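PDB 3PDU: 3-hydroxyisobutyrate dehydrogenase family protein from Geobacter sulfurreducens, which probably reduces succinic semialdehyde to gamma-hydroxybutyrate with NADPH, as a member of the beta-hydroxyacid dehydrogenase family. Local coordinates for residues A[77-80]-A[81-85]; A[236-239]-A[240-244]; A[262-265]-A[266-269]. One frame throughout, in Å; residues are numbered along the deposited sequence.

Contact 1: A[77-80]-A[81-85]; sequences GANG and VLEGI
Glu83 folds back along the chain and brings its carboxylate up to the backbone N of Asn79. Its CG stands anti to the carbonyl carbon (chi1 -63°) and the chain beyond is extended. This carries the head group back to the preceding turn. Glu83 OE1 comes to rest 3.1 Å from Asn79 N. The two side chains cross at a slant, with the amide and carboxylate planes nearly perpendicular (79°). The oxygens Asn79 OD1 and Glu83 OE1 stay 3.7 Å apart. The backbone here makes a type II beta turn from Gly77 to Gly80, with Asn79 at the third position in a left-handed conformation. A second turn follows at once. Glu83 N donates to Gly80 O at 3.1 Å. Val81 O receives both Gly84 N and Ile85 N. The whole piece belongs to the nucleotide-binding domain, in the connection between helix 68-76 and strand 90-93. Val81 packs on Val74 of the preceding helix and on Cys55 of helix 51-57, while Leu82 reaches Ala108 and Val109 of helix 99-111.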
loop_
_atom_site.group_PDB
_atom_site.type_symbol
_atom_site.label_atom_id
_atom_site.label_comp_id
_atom_site.label_asym_id
_atom_site.label_seq_id
_atom_site.Cartn_x
_atom_site.Cartn_y
_atom_site.Cartn_z
ATOM N N GLY A 77 -20.268 -30.445 -9.422
ATOM C CA GLY A 77 -20.113 -30.804 -10.825
ATOM C C GLY A 77 -20.644 -32.188 -11.183
ATOM O O GLY A 77 -21.120 -32.928 -10.320
ATOM N N ALA A 78 -20.565 -32.543 -12.461
ATOM C CA ALA A 78 -20.995 -33.863 -12.905
ATOM C C ALA A 78 -20.176 -34.959 -12.213
ATOM O O ALA A 78 -18.951 -34.861 -12.108
ATOM C CB ALA A 78 -20.875 -33.981 -14.421
ATOM N N ASN A 79 -20.857 -36.002 -11.747
ATOM C CA ASN A 79 -20.193 -37.096 -11.041
ATOM C C ASN A 79 -19.489 -36.603 -9.782
ATOM O O ASN A 79 -18.517 -37.208 -9.314
ATOM C CB ASN A 79 -19.207 -37.815 -11.971
ATOM C CG ASN A 79 -19.838 -38.199 -13.298
ATOM O OD1 ASN A 79 -20.867 -38.873 -13.336
ATOM N ND2 ASN A 79 -19.219 -37.772 -14.392
ATOM N N GLY A 80 -19.994 -35.503 -9.227
ATOM C CA GLY A 80 -19.382 -34.886 -8.062
ATOM C C GLY A 80 -19.912 -35.439 -6.755
ATOM O O GLY A 80 -20.692 -36.383 -6.752
ATOM N N VAL A 81 -19.489 -34.845 -5.642
ATOM C CA VAL A 81 -19.840 -35.342 -4.310
ATOM C C VAL A 81 -21.347 -35.531 -4.115
ATOM O O VAL A 81 -21.791 -36.538 -3.567
ATOM C CB VAL A 81 -19.280 -34.415 -3.208
ATOM C CG1 VAL A 81 -19.840 -34.782 -1.815
ATOM C CG2 VAL A 81 -17.736 -34.457 -3.215
ATOM N N LEU A 82 -22.130 -34.564 -4.566
ATOM C CA LEU A 82 -23.562 -34.576 -4.294
ATOM C C LEU A 82 -24.285 -35.733 -4.985
ATOM O O LEU A 82 -25.364 -36.136 -4.549
ATOM C CB LEU A 82 -24.197 -33.249 -4.696
ATOM C CG LEU A 82 -23.718 -31.981 -3.985
ATOM C CD1 LEU A 82 -24.469 -30.778 -4.554
ATOM C CD2 LEU A 82 -23.884 -32.055 -2.470
ATOM N N GLU A 83 -23.690 -36.276 -6.045
ATOM C CA GLU A 83 -24.308 -37.391 -6.770
ATOM C C GLU A 83 -24.090 -38.726 -6.059
ATOM O O GLU A 83 -24.688 -39.730 -6.422
ATOM C CB GLU A 83 -23.784 -37.478 -8.207
ATOM C CG GLU A 83 -24.108 -36.259 -9.062
ATOM C CD GLU A 83 -23.827 -36.485 -10.545
ATOM O OE1 GLU A 83 -23.341 -37.581 -10.906
ATOM O OE2 GLU A 83 -24.093 -35.567 -11.352
ATOM N N GLY A 84 -23.223 -38.739 -5.053
ATOM C CA GLY A 84 -22.956 -39.962 -4.315
ATOM C C GLY A 84 -23.223 -39.909 -2.817
ATOM O O GLY A 84 -23.598 -40.916 -2.227
ATOM N N ILE A 85 -23.025 -38.749 -2.195
ATOM C CA ILE A 85 -23.165 -38.638 -0.738
ATOM C C ILE A 85 -24.614 -38.845 -0.305
ATOM O O ILE A 85 -25.536 -38.586 -1.070
ATOM C CB ILE A 85 -22.669 -37.275 -0.211
ATOM C CG1 ILE A 85 -22.335 -37.358 1.285
ATOM C CG2 ILE A 85 -23.699 -36.177 -0.490
ATOM C CD1 ILE A 85 -20.981 -37.958 1.581
#

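Contact 2: A[236-239]-A[240-244]; sequences HMQK and DLRLA. With NAP (NADP nicotinamide-adenine-dinucleotide phosphate), chain I.
Lys239 NZ is gripped by several oxygens at once. The shortest bond is a salt bridge to Asp240 OD1 at 2.7 Å, which meets that oxygen on its syn side. NZ also donates to O2D of the NADP ribose at 3.0 Å and, weakly, to O3D. Lys239 so ties its helix to the nicotinamide-side ribose of the cofactor. Thr96 O is a further acceptor. The site lies on helix 234-251, where backbone bonds link each residue to the one four places on. The lysine chain is bent at chi2 (-99°) and chi3 (-57°), and this turns the ammonium group toward its neighbour Asp240. Asp240 OD2 is held in turn by Asn175 ND2, a second-shell contact likely to steady the carboxylate. Nearer the backbone, Lys239 CD packs against Leu243 CD1 at 3.7 Å.

Arg242 lays one face of its guanidinium over the Lys239 backbone, with Lys239 CA 3.8 Å above the plane and over its centre. Arg242 NH2 makes a weak bond to Gln238 OE1 at 3.3 Å, with amide and guanidinium planes 59° apart. The stronger partners lie outside this stretch of helix. Arg242 NE forms a salt bridge with Asp249 of the second subunit, whose OD2 also takes Gln238 NE2, and Gln238 OE1 probably accepts from Arg269. Met237 also bends at chi2 and chi3, and its methyl CE rests 3.9 Å from Asp240 CB and 4.1 Å from Leu241 CG.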
loop_
_atom_site.group_PDB
_atom_site.type_symbol
_atom_site.label_atom_id
_atom_site.label_comp_id
_atom_site.label_asym_id
_atom_site.label_seq_id
_atom_site.Cartn_x
_atom_site.Cartn_y
_atom_site.Cartn_z
ATOM N N HIS A 236 -1.119 -20.426 -4.154
ATOM C CA HIS A 236 -2.114 -20.673 -3.102
ATOM C C HIS A 236 -2.015 -19.681 -1.958
ATOM O O HIS A 236 -3.025 -19.336 -1.335
ATOM C CB HIS A 236 -2.051 -22.122 -2.598
ATOM C CG HIS A 236 -2.406 -23.119 -3.654
ATOM N ND1 HIS A 236 -1.896 -24.397 -3.685
ATOM C CD2 HIS A 236 -3.208 -23.006 -4.741
ATOM C CE1 HIS A 236 -2.382 -25.036 -4.735
ATOM N NE2 HIS A 236 -3.176 -24.210 -5.396
ATOM N N MET A 237 -0.801 -19.209 -1.680
ATOM C CA MET A 237 -0.647 -18.110 -0.727
ATOM C C MET A 237 -1.390 -16.874 -1.247
ATOM O O MET A 237 -2.077 -16.173 -0.485
ATOM C CB MET A 237 0.831 -17.773 -0.500
ATOM C CG MET A 237 1.060 -16.559 0.449
ATOM S SD MET A 237 0.821 -16.937 2.204
ATOM C CE MET A 237 -0.913 -16.629 2.387
ATOM N N GLN A 238 -1.255 -16.600 -2.543
ATOM C CA GLN A 238 -1.893 -15.408 -3.114
ATOM C C GLN A 238 -3.416 -15.577 -3.059
ATOM O O GLN A 238 -4.147 -14.652 -2.695
ATOM C CB GLN A 238 -1.410 -15.141 -4.546
ATOM C CG GLN A 238 -1.832 -13.766 -5.068
ATOM C CD GLN A 238 -3.187 -13.806 -5.746
ATOM O OE1 GLN A 238 -3.400 -14.591 -6.666
ATOM N NE2 GLN A 238 -4.105 -12.938 -5.313
ATOM N N LYS A 239 -3.888 -16.770 -3.407
ATOM C CA LYS A 239 -5.303 -17.120 -3.237
ATOM C C LYS A 239 -5.801 -16.872 -1.795
ATOM O O LYS A 239 -6.894 -16.317 -1.587
ATOM C CB LYS A 239 -5.531 -18.586 -3.657
ATOM C CG LYS A 239 -6.973 -19.081 -3.496
ATOM C CD LYS A 239 -7.180 -19.891 -2.217
ATOM C CE LYS A 239 -6.226 -21.093 -2.136
ATOM N NZ LYS A 239 -6.399 -21.821 -0.830
ATOM N N ASP A 240 -5.018 -17.274 -0.792
ATOM C CA ASP A 240 -5.456 -17.063 0.606
ATOM C C ASP A 240 -5.546 -15.584 0.978
ATOM O O ASP A 240 -6.476 -15.162 1.684
ATOM C CB ASP A 240 -4.545 -17.796 1.597
ATOM C CG ASP A 240 -4.675 -19.310 1.507
ATOM O OD1 ASP A 240 -5.588 -19.799 0.806
ATOM O OD2 ASP A 240 -3.863 -20.011 2.149
ATOM N N LEU A 241 -4.578 -14.789 0.522
ATOM C CA LEU A 241 -4.651 -13.341 0.736
ATOM C C LEU A 241 -5.857 -12.722 0.005
ATOM O O LEU A 241 -6.581 -11.891 0.568
ATOM C CB LEU A 241 -3.348 -12.666 0.287
ATOM C CG LEU A 241 -2.164 -12.877 1.253
ATOM C CD1 LEU A 241 -0.807 -12.491 0.647
ATOM C CD2 LEU A 241 -2.388 -12.105 2.543
ATOM N N ARG A 242 -6.053 -13.098 -1.255
ATOM C CA ARG A 242 -7.265 -12.697 -1.985
ATOM C C ARG A 242 -8.507 -12.941 -1.126
ATOM O O ARG A 242 -9.355 -12.051 -0.932
ATOM C CB ARG A 242 -7.363 -13.487 -3.307
ATOM C CG ARG A 242 -8.770 -13.571 -3.939
ATOM C CD ARG A 242 -8.901 -14.845 -4.796
ATOM N NE ARG A 242 -7.738 -15.003 -5.671
ATOM C CZ ARG A 242 -7.384 -16.141 -6.268
ATOM N NH1 ARG A 242 -8.105 -17.239 -6.093
ATOM N NH2 ARG A 242 -6.294 -16.181 -7.033
ATOM N N LEU A 243 -8.610 -14.147 -0.587
ATOM C CA LEU A 243 -9.792 -14.524 0.178
ATOM C C LEU A 243 -9.908 -13.736 1.479
ATOM O O LEU A 243 -11.008 -13.378 1.876
ATOM C CB LEU A 243 -9.795 -16.030 0.470
ATOM C CG LEU A 243 -9.882 -16.930 -0.775
ATOM C CD1 LEU A 243 -9.979 -18.409 -0.389
ATOM C CD2 LEU A 243 -11.083 -16.516 -1.606
ATOM N N ALA A 244 -8.779 -13.474 2.141
ATOM C CA ALA A 244 -8.778 -12.660 3.356
ATOM C C ALA A 244 -9.297 -11.241 3.092
ATOM O O ALA A 244 -10.078 -10.687 3.879
ATOM C CB ALA A 244 -7.365 -12.609 3.966
HETATM P PA NAP I . -1.783 -28.540 -5.014
HETATM O O1A NAP I . -1.759 -27.455 -6.009
HETATM O O2A NAP I . -0.556 -29.353 -4.989
HETATM O O5B NAP I . -3.062 -29.476 -5.202
HETATM C C5B NAP I . -4.340 -29.009 -5.548
HETATM C C4B NAP I . -5.252 -30.227 -5.694
HETATM O O4B NAP I . -6.530 -29.791 -6.139
HETATM C C3B NAP I . -4.754 -31.231 -6.742
HETATM O O3B NAP I . -5.172 -32.522 -6.336
HETATM C C2B NAP I . -5.534 -30.837 -7.986
HETATM O O2B NAP I . -5.792 -31.863 -8.911
HETATM C C1B NAP I . -6.846 -30.438 -7.344
HETATM N N9A NAP I . -7.654 -29.560 -8.196
HETATM C C8A NAP I . -7.400 -28.270 -8.576
HETATM N N7A NAP I . -8.439 -27.863 -9.353
HETATM C C5A NAP I . -9.340 -28.861 -9.449
HETATM C C6A NAP I . -10.562 -28.968 -10.097
HETATM N N6A NAP I . -11.054 -27.936 -10.793
HETATM N N1A NAP I . -11.253 -30.154 -10.009
HETATM C C2A NAP I . -10.751 -31.215 -9.281
HETATM N N3A NAP I . -9.537 -31.099 -8.639
HETATM C C4A NAP I . -8.850 -29.938 -8.727
HETATM O O3 NAP I . -2.086 -27.815 -3.618
HETATM P PN NAP I . -1.829 -28.212 -2.091
HETATM O O1N NAP I . -0.626 -27.491 -1.638
HETATM O O2N NAP I . -1.999 -29.680 -1.945
HETATM O O5D NAP I . -3.104 -27.450 -1.477
HETATM C C5D NAP I . -4.372 -28.049 -1.329
HETATM C C4D NAP I . -5.158 -27.155 -0.378
HETATM O O4D NAP I . -4.514 -27.126 0.881
HETATM C C3D NAP I . -5.167 -25.710 -0.866
HETATM O O3D NAP I . -6.400 -25.128 -0.470
HETATM C C2D NAP I . -4.051 -25.045 -0.089
HETATM O O2D NAP I . -4.245 -23.645 0.063
HETATM C C1D NAP I . -4.205 -25.794 1.229
HETATM N N1N NAP I . -3.027 -25.833 2.095
HETATM C C2N NAP I . -1.773 -26.006 1.576
HETATM C C3N NAP I . -0.668 -26.067 2.432
HETATM C C7N NAP I . 0.727 -26.288 1.894
HETATM O O7N NAP I . 1.803 -25.964 2.719
HETATM N N7N NAP I . 0.946 -26.752 0.661
HETATM C C4N NAP I . -0.864 -25.960 3.807
HETATM C C5N NAP I . -2.149 -25.806 4.329
HETATM C C6N NAP I . -3.229 -25.757 3.456
HETATM P P2B NAP I . -4.789 -32.107 -10.148
HETATM O O1X NAP I . -5.640 -32.736 -11.211
HETATM O O2X NAP I . -4.201 -30.781 -10.583
HETATM O O3X NAP I . -3.676 -33.016 -9.720
#

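Contact 3: A[262-265]-A[266-269]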
loop_
_atom_site.group_PDB
_atom_site.type_symbol
_atom_site.label_atom_id
_atom_site.label_comp_id
_atom_site.label_asym_id
_atom_site.label_seq_id
_atom_site.Cartn_x
_atom_site.Cartn_y
_atom_site.Cartn_z
ATOM N N ASN A 262 -1.032 -8.849 -0.683
ATOM C CA ASN A 262 -1.741 -9.515 -1.780
ATOM C C ASN A 262 -1.187 -9.080 -3.152
ATOM O O ASN A 262 -0.889 -9.920 -4.014
ATOM C CB ASN A 262 -3.248 -9.216 -1.682
ATOM C CG ASN A 262 -4.090 -10.031 -2.668
ATOM O OD1 ASN A 262 -3.722 -11.142 -3.058
ATOM N ND2 ASN A 262 -5.254 -9.474 -3.061
ATOM N N GLU A 263 -1.060 -7.773 -3.365
ATOM C CA GLU A 263 -0.533 -7.287 -4.648
ATOM C C GLU A 263 0.926 -7.680 -4.888
ATOM O O GLU A 263 1.316 -7.939 -6.029
ATOM C CB GLU A 263 -0.726 -5.771 -4.810
ATOM C CG GLU A 263 -2.170 -5.323 -4.621
ATOM C CD GLU A 263 -3.149 -6.028 -5.553
ATOM O OE1 GLU A 263 -2.909 -6.032 -6.778
ATOM O OE2 GLU A 263 -4.162 -6.584 -5.058
ATOM N N SER A 264 1.738 -7.739 -3.834
ATOM C CA SER A 264 3.119 -8.190 -4.031
ATOM C C SER A 264 3.158 -9.644 -4.485
ATOM O O SER A 264 3.964 -10.012 -5.344
ATOM C CB SER A 264 3.971 -8.000 -2.773
ATOM O OG SER A 264 4.178 -6.618 -2.538
ATOM N N PHE A 265 2.292 -10.470 -3.911
ATOM C CA PHE A 265 2.211 -11.869 -4.346
ATOM C C PHE A 265 1.680 -11.999 -5.772
ATOM O O PHE A 265 2.077 -12.905 -6.509
ATOM C CB PHE A 265 1.392 -12.717 -3.373
ATOM C CG PHE A 265 2.195 -13.222 -2.215
ATOM C CD1 PHE A 265 3.038 -14.314 -2.375
ATOM C CD2 PHE A 265 2.140 -12.590 -0.983
ATOM C CE1 PHE A 265 3.801 -14.780 -1.316
ATOM C CE2 PHE A 265 2.900 -13.057 0.087
ATOM C CZ PHE A 265 3.730 -14.150 -0.088
ATOM N N LYS A 266 0.791 -11.091 -6.169
ATOM C CA LYS A 266 0.356 -11.066 -7.562
ATOM C C LYS A 266 1.526 -10.729 -8.476
ATOM O O LYS A 266 1.646 -11.305 -9.556
ATOM C CB LYS A 266 -0.811 -10.090 -7.783
ATOM C CG LYS A 266 -2.135 -10.552 -7.165
ATOM C CD LYS A 266 -3.244 -9.510 -7.444
ATOM C CE LYS A 266 -4.480 -9.732 -6.551
ATOM N NZ LYS A 266 -5.434 -8.560 -6.693
ATOM N N ARG A 267 2.393 -9.808 -8.058
ATOM C CA ARG A 267 3.578 -9.496 -8.861
ATOM C C ARG A 267 4.435 -10.739 -9.048
ATOM O O ARG A 267 4.961 -10.980 -10.141
ATOM C CB ARG A 267 4.429 -8.373 -8.242
ATOM C CG ARG A 267 3.809 -6.977 -8.283
ATOM C CD ARG A 267 4.771 -5.905 -7.742
ATOM N NE ARG A 267 4.883 -5.924 -6.279
ATOM C CZ ARG A 267 5.950 -5.506 -5.600
ATOM N NH1 ARG A 267 7.012 -5.042 -6.249
ATOM N NH2 ARG A 267 5.965 -5.559 -4.272
ATOM N N ALA A 268 4.604 -11.514 -7.977
ATOM C CA ALA A 268 5.420 -12.719 -8.053
ATOM C C ALA A 268 4.819 -13.775 -8.984
ATOM O O ALA A 268 5.549 -14.436 -9.729
ATOM C CB ALA A 268 5.673 -13.301 -6.661
ATOM N N ARG A 269 3.499 -13.943 -8.937
ATOM C CA ARG A 269 2.804 -14.761 -9.937
ATOM C C ARG A 269 3.081 -14.264 -11.344
ATOM O O ARG A 269 3.416 -15.049 -12.226
ATOM C CB ARG A 269 1.287 -14.743 -9.726
ATOM C CG ARG A 269 0.795 -15.587 -8.588
ATOM C CD ARG A 269 -0.736 -15.606 -8.543
ATOM N NE ARG A 269 -1.305 -16.682 -9.352
ATOM C CZ ARG A 269 -2.418 -17.353 -9.041
ATOM N NH1 ARG A 269 -3.096 -17.069 -7.922
ATOM N NH2 ARG A 269 -2.852 -18.317 -9.847
HETATM O O HOH W 1 -7.223 -10.197 -5.132
HETATM O O HOH W 2 -4.821 -6.863 -8.726
#
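Asn262 to Arg269 form regular alpha helix, with the amides of Lys266, Arg267, Ala268 and Arg269 each donating to the carbonyl four residues back. These are two turns of helix 256-270, in the helical domain that follows the nucleotide-binding domain. Glu263, Ser264, Lys266 and Arg267 meet the second subunit. Lys266 and Glu263 lie side by side and point the same way. Glu263 is bent at chi2 (-56°), which lays its carboxylate along the lysine chain. Lys266 is extended beyond CG and brings NZ to Glu263 OE2 at 2.9 Å, a salt bridge on the syn side of that oxygen. Two waters add to the grip on NZ. Water 1 accepts from both Lys266 NZ and Asn262 ND2. Water 2 accepts from Lys266 NZ at 2.7 Å and lies 2.9 Å from Glu263 OE1, which also receives Leu255 N of the second subunit. A weak bond runs from NZ to Val245 O of the same subunit. The Asn262 amide crosses the lysine near CE, with ND2 3.6 Å from it, and Asn262 OD1 probably accepts from Gln238 NE2. A leucine in place of Lys266 would probably leave the buried Glu263 carboxylate without its positive mate and the two waters without their shared donor.

Ser264 and Arg267 form a separate pair. The arginine chain is bent at chi3, which turns the guanidinium back toward the serine. Arg267 also packs on Val284 and Leu285 of helix 282-285 and on Pro254 of the second subunit. Ser264 OG sits at the guanidinium edge, in its plane, and accepts from Arg267 NH2 at 2.7 Å with an N-H...O angle of 162°.

How the contacts relate
Contacts 2 and 3 lie on successive helices, 234-251 and 256-270, with centres about 10 Å apart. Gln238 joins them: its OE1 is 2.8 Å from Arg269 NH1, and its NE2 is 2.9 Å from Asn262 OD1. Leu241 CD1 packs on Phe265 CD2 at 3.4 Å. Both contacts also meet the second subunit. Of the three, only contact 2 touches the NADP; the side chain of Arg269 in contact 3 stays about 10 Å from it. Contact 1 belongs to the other domain. Gly77 is about 9 Å from the cofactor, but the nearest atoms of contacts 1 and 2 are about 17 Å apart, and those of contacts 1 and 3 about 21 Å.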